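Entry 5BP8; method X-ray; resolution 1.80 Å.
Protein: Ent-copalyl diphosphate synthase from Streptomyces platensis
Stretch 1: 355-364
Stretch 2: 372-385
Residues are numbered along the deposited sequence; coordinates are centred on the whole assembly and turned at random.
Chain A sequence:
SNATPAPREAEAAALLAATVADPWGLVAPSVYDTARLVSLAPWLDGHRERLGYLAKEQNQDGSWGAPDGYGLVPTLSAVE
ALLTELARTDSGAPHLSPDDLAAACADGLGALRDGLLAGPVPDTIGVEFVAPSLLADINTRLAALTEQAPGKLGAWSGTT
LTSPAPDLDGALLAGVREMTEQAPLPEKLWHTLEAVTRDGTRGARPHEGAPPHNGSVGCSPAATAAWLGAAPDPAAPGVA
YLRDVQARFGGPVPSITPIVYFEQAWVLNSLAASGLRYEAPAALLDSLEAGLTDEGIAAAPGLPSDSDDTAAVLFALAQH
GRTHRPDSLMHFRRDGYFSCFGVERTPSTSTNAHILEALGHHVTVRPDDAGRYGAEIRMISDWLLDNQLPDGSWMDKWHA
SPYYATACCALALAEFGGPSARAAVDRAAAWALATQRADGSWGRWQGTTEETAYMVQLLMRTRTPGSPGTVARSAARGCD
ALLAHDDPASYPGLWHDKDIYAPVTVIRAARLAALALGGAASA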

# COMPACT_ATOMS: atom_id res chain seq x y z
N ILE A 355 -4.07 -16.55 5.03
CA ILE A 355 -4.03 -17.94 4.60
C ILE A 355 -4.72 -18.84 5.62
O ILE A 355 -5.48 -19.73 5.24
CB ILE A 355 -2.59 -18.40 4.30
CG1 ILE A 355 -2.11 -17.65 3.05
CG2 ILE A 355 -2.53 -19.89 3.97
CD1 ILE A 355 -0.63 -17.69 2.84
N LEU A 356 -4.51 -18.56 6.89
CA LEU A 356 -5.24 -19.29 7.94
C LEU A 356 -6.75 -19.16 7.77
O LEU A 356 -7.49 -20.16 7.90
CB LEU A 356 -4.78 -18.86 9.32
CG LEU A 356 -5.49 -19.49 10.52
CD1 LEU A 356 -5.35 -21.00 10.47
CD2 LEU A 356 -4.94 -18.99 11.82
N GLU A 357 -7.22 -17.95 7.46
CA GLU A 357 -8.64 -17.75 7.21
C GLU A 357 -9.13 -18.51 5.98
O GLU A 357 -10.18 -19.16 6.04
CB GLU A 357 -9.00 -16.28 7.08
CG GLU A 357 -8.69 -15.48 8.35
CD GLU A 357 -9.00 -14.01 8.20
OE1 GLU A 357 -8.71 -13.45 7.09
OE2 GLU A 357 -9.54 -13.42 9.17
N ALA A 358 -8.42 -18.41 4.85
CA ALA A 358 -8.89 -19.06 3.64
C ALA A 358 -8.99 -20.59 3.88
O ALA A 358 -10.00 -21.22 3.54
CB ALA A 358 -7.98 -18.77 2.48
N LEU A 359 -7.93 -21.15 4.45
CA LEU A 359 -7.88 -22.60 4.70
C LEU A 359 -8.88 -23.03 5.75
O LEU A 359 -9.66 -23.98 5.53
CB LEU A 359 -6.47 -23.03 5.09
CG LEU A 359 -5.40 -22.81 4.03
CD1 LEU A 359 -4.08 -23.34 4.52
CD2 LEU A 359 -5.74 -23.42 2.67
N GLY A 360 -8.87 -22.34 6.89
CA GLY A 360 -9.78 -22.65 7.99
C GLY A 360 -11.22 -22.54 7.58
O GLY A 360 -12.07 -23.41 7.93
N HIS A 361 -11.53 -21.52 6.79
CA HIS A 361 -12.89 -21.35 6.34
C HIS A 361 -13.28 -22.43 5.35
O HIS A 361 -14.43 -22.92 5.37
CB HIS A 361 -13.12 -19.99 5.71
CG HIS A 361 -14.53 -19.81 5.24
ND1 HIS A 361 -14.91 -20.03 3.94
CD2 HIS A 361 -15.65 -19.47 5.91
CE1 HIS A 361 -16.20 -19.80 3.82
NE2 HIS A 361 -16.67 -19.46 5.00
N HIS A 362 -12.34 -22.78 4.47
CA HIS A 362 -12.57 -23.85 3.50
C HIS A 362 -12.92 -25.17 4.20
O HIS A 362 -13.90 -25.81 3.81
CB HIS A 362 -11.38 -24.11 2.61
CG HIS A 362 -11.64 -25.17 1.58
ND1 HIS A 362 -12.36 -24.92 0.44
CD2 HIS A 362 -11.33 -26.49 1.56
CE1 HIS A 362 -12.45 -26.04 -0.27
NE2 HIS A 362 -11.84 -27.00 0.39
N VAL A 363 -12.11 -25.58 5.18
CA VAL A 363 -12.31 -26.88 5.84
C VAL A 363 -13.56 -26.91 6.70
O VAL A 363 -14.08 -28.00 7.01
CB VAL A 363 -11.09 -27.39 6.65
CG1 VAL A 363 -9.85 -27.46 5.79
CG2 VAL A 363 -10.85 -26.60 7.93
N THR A 364 -14.03 -25.72 7.07
CA THR A 364 -15.32 -25.56 7.72
C THR A 364 -16.46 -25.81 6.74
O THR A 364 -17.38 -26.59 7.04
CB THR A 364 -15.44 -24.17 8.37
OG1 THR A 364 -14.44 -24.05 9.39
CG2 THR A 364 -16.81 -23.96 9.00
N ARG A 372 -6.96 -32.48 3.76
CA ARG A 372 -6.16 -31.83 2.73
C ARG A 372 -5.36 -30.62 3.29
O ARG A 372 -4.22 -30.40 2.89
CB ARG A 372 -7.10 -31.36 1.63
CG ARG A 372 -6.47 -31.22 0.26
CD ARG A 372 -7.59 -31.07 -0.75
NE ARG A 372 -7.10 -30.70 -2.06
CZ ARG A 372 -6.52 -31.53 -2.93
NH1 ARG A 372 -6.34 -32.82 -2.65
NH2 ARG A 372 -6.12 -31.05 -4.11
N TYR A 373 -5.96 -29.87 4.21
CA TYR A 373 -5.35 -28.61 4.69
C TYR A 373 -5.17 -28.52 6.21
O TYR A 373 -4.57 -27.57 6.73
CB TYR A 373 -6.18 -27.42 4.21
CG TYR A 373 -6.51 -27.47 2.73
CD1 TYR A 373 -5.53 -27.29 1.77
CD2 TYR A 373 -7.81 -27.71 2.30
CE1 TYR A 373 -5.83 -27.35 0.41
CE2 TYR A 373 -8.13 -27.76 0.96
CZ TYR A 373 -7.13 -27.58 0.02
OH TYR A 373 -7.46 -27.65 -1.32
N GLY A 374 -5.65 -29.55 6.92
CA GLY A 374 -5.76 -29.50 8.37
C GLY A 374 -4.43 -29.22 9.00
O GLY A 374 -4.34 -28.35 9.87
N ALA A 375 -3.40 -29.92 8.54
CA ALA A 375 -2.04 -29.72 9.01
C ALA A 375 -1.52 -28.32 8.81
O ALA A 375 -0.88 -27.76 9.70
CB ALA A 375 -1.10 -30.64 8.27
N GLU A 376 -1.69 -27.80 7.60
CA GLU A 376 -1.20 -26.47 7.26
C GLU A 376 -1.83 -25.44 8.17
O GLU A 376 -1.16 -24.52 8.63
CB GLU A 376 -1.44 -26.15 5.78
CG GLU A 376 -0.49 -26.87 4.82
CD GLU A 376 -0.86 -28.33 4.52
OE1 GLU A 376 -1.88 -28.85 5.03
OE2 GLU A 376 -0.11 -28.96 3.75
N ILE A 377 -3.13 -25.59 8.42
CA ILE A 377 -3.90 -24.76 9.34
C ILE A 377 -3.26 -24.69 10.74
O ILE A 377 -3.11 -23.61 11.32
CB ILE A 377 -5.36 -25.24 9.43
CG1 ILE A 377 -6.11 -24.96 8.12
CG2 ILE A 377 -6.12 -24.54 10.56
CD1 ILE A 377 -7.51 -25.52 8.09
N ARG A 378 -2.86 -25.83 11.27
CA ARG A 378 -2.34 -25.82 12.63
C ARG A 378 -0.87 -25.39 12.71
O ARG A 378 -0.44 -24.80 13.69
CB ARG A 378 -2.64 -27.17 13.31
CG ARG A 378 -4.09 -27.24 13.81
CD ARG A 378 -4.76 -28.60 13.52
NE ARG A 378 -3.72 -29.61 13.34
CZ ARG A 378 -3.81 -30.73 12.64
NH1 ARG A 378 -4.94 -31.11 12.03
NH2 ARG A 378 -2.70 -31.46 12.54
N MSE A 379 -0.10 -25.60 11.65
CA MSE A 379 1.25 -25.07 11.60
C MSE A 379 1.38 -23.55 11.40
O MSE A 379 2.40 -22.95 11.80
CB MSE A 379 1.86 -25.62 10.37
CG MSE A 379 3.34 -25.32 10.20
SE MSE A 379 3.26 -25.57 8.31
CE MSE A 379 4.97 -25.68 7.41
N ILE A 380 0.41 -22.97 10.70
CA ILE A 380 0.32 -21.50 10.57
C ILE A 380 -0.06 -20.94 11.94
O ILE A 380 0.48 -19.93 12.41
CB ILE A 380 -0.75 -21.06 9.55
CG1 ILE A 380 -0.36 -21.46 8.13
CG2 ILE A 380 -0.96 -19.55 9.63
CD1 ILE A 380 -1.48 -21.21 7.16
N SER A 381 -1.01 -21.61 12.59
CA SER A 381 -1.31 -21.34 14.00
C SER A 381 -0.06 -21.32 14.87
O SER A 381 0.18 -20.31 15.55
CB SER A 381 -2.31 -22.35 14.55
OG SER A 381 -3.56 -22.14 13.95
N ASP A 382 0.73 -22.40 14.85
CA ASP A 382 2.04 -22.43 15.53
C ASP A 382 2.75 -21.10 15.30
O ASP A 382 3.03 -20.36 16.23
CB ASP A 382 2.99 -23.51 14.97
CG ASP A 382 4.40 -23.47 15.63
OD1 ASP A 382 4.48 -23.45 16.89
OD2 ASP A 382 5.42 -23.43 14.90
N TRP A 383 3.00 -20.84 14.02
CA TRP A 383 3.88 -19.78 13.59
C TRP A 383 3.37 -18.39 14.00
O TRP A 383 4.16 -17.57 14.46
CB TRP A 383 4.05 -19.86 12.07
CG TRP A 383 5.07 -18.97 11.53
CD1 TRP A 383 6.41 -19.19 11.47
CD2 TRP A 383 4.84 -17.68 10.97
NE1 TRP A 383 7.03 -18.12 10.89
CE2 TRP A 383 6.09 -17.17 10.58
CE3 TRP A 383 3.70 -16.91 10.76
CZ2 TRP A 383 6.23 -15.91 9.98
CZ3 TRP A 383 3.84 -15.66 10.16
CH2 TRP A 383 5.09 -15.18 9.79
N LEU A 384 2.08 -18.12 13.82
CA LEU A 384 1.52 -16.82 14.22
C LEU A 384 1.65 -16.60 15.70
O LEU A 384 2.04 -15.54 16.16
CB LEU A 384 0.05 -16.69 13.82
CG LEU A 384 -0.22 -16.53 12.32
CD1 LEU A 384 -1.71 -16.64 12.08
CD2 LEU A 384 0.30 -15.18 11.86
N LEU A 385 1.32 -17.63 16.47
CA LEU A 385 1.54 -17.58 17.90
C LEU A 385 2.99 -17.32 18.30
O LEU A 385 3.25 -16.49 19.17
CB LEU A 385 1.03 -18.89 18.54
CG LEU A 385 -0.48 -19.05 18.35
CD1 LEU A 385 -0.99 -20.47 18.69
CD2 LEU A 385 -1.20 -18.00 19.18

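No hydrogen bond joins the two helices; the 527 Å² buried between them is lined mainly by aliphatic side chains, with Tyr-373 and His-362 adding an aromatic end, and with Ile-377 of one helix and Leu-356 and Leu-359 of the other each set as a knob into a four-residue hole. Helix 355-364 and helix 372-385 run roughly antiparallel, their N-to-C directions 142° apart, and their axes approach to 9.4 Å. The backbones come nearest where Leu-356 CA lies 5.8 Å from Ile-377 CA.

Ile-377 leaves its helix sideways, but the end of its side chain comes nearer the partner helix and settles among Leu-356, Leu-359, Gly-360 and Val-363. Its CD1 lies 3.5 Å from Val-363 CG2 and 3.7 Å from Gly-360 N, a close approach to the backbone at a position that carries no side chain. Its CG1 packs 3.6 Å from Leu-359 CB. The reciprocal fit is made by Leu-356, whose side chain enters the space between Ile-377, Ile-380, Ser-381 and Leu-384. Leu-356 CD1 sits 3.6 Å from Ile-377 CG2 and 3.5 Å from Ile-377 O, while its CD2 reaches 4.0 Å from Leu-384 CD1. Ser-381 borders this apolar pocket with its hydroxyl satisfied within its own helix, Ser-381 OG donating to Ile-377 O at 3.0 Å.

Leu-359 points toward the second helix and fills the hole formed by Tyr-373, Glu-376, Ile-377 and Ile-380. Its CD2 is 4.0 Å from Tyr-373 CD1, and its CD1 is 4.1 Å from Glu-376 CB. Glu-376 meets Leu-359 through the aliphatic base of its side chain: the end leads away, and its OE2 is hydrogen-bonded elsewhere in the structure. Ile-355 extends the apolar seam, with its CG2 3.6 Å from Ile-380 CD1.

At the other end of the contact, Tyr-373 meets His-362 and Val-363. The His-362 and Tyr-373 rings have centroids 5.4 Å apart and planes at 87°, an oblique pairing in which His-362 CD2 comes 3.5 Å from Tyr-373 CE2. Val-363 CG1 lies at the edge of the tyrosine ring and 4.0 Å from Tyr-373 CB.

Backbone polarity is met largely within each helix, as in Gly-360 N to Leu-356 O (2.8 Å) and Leu-384 N to Ile-380 O (2.8 Å). The second helix is kinked at Ala-375 and Glu-376, whose N atoms lack a bond to the preceding turn; regular bonding resumes with Ile-377 N to Tyr-373 O at 3.0 Å.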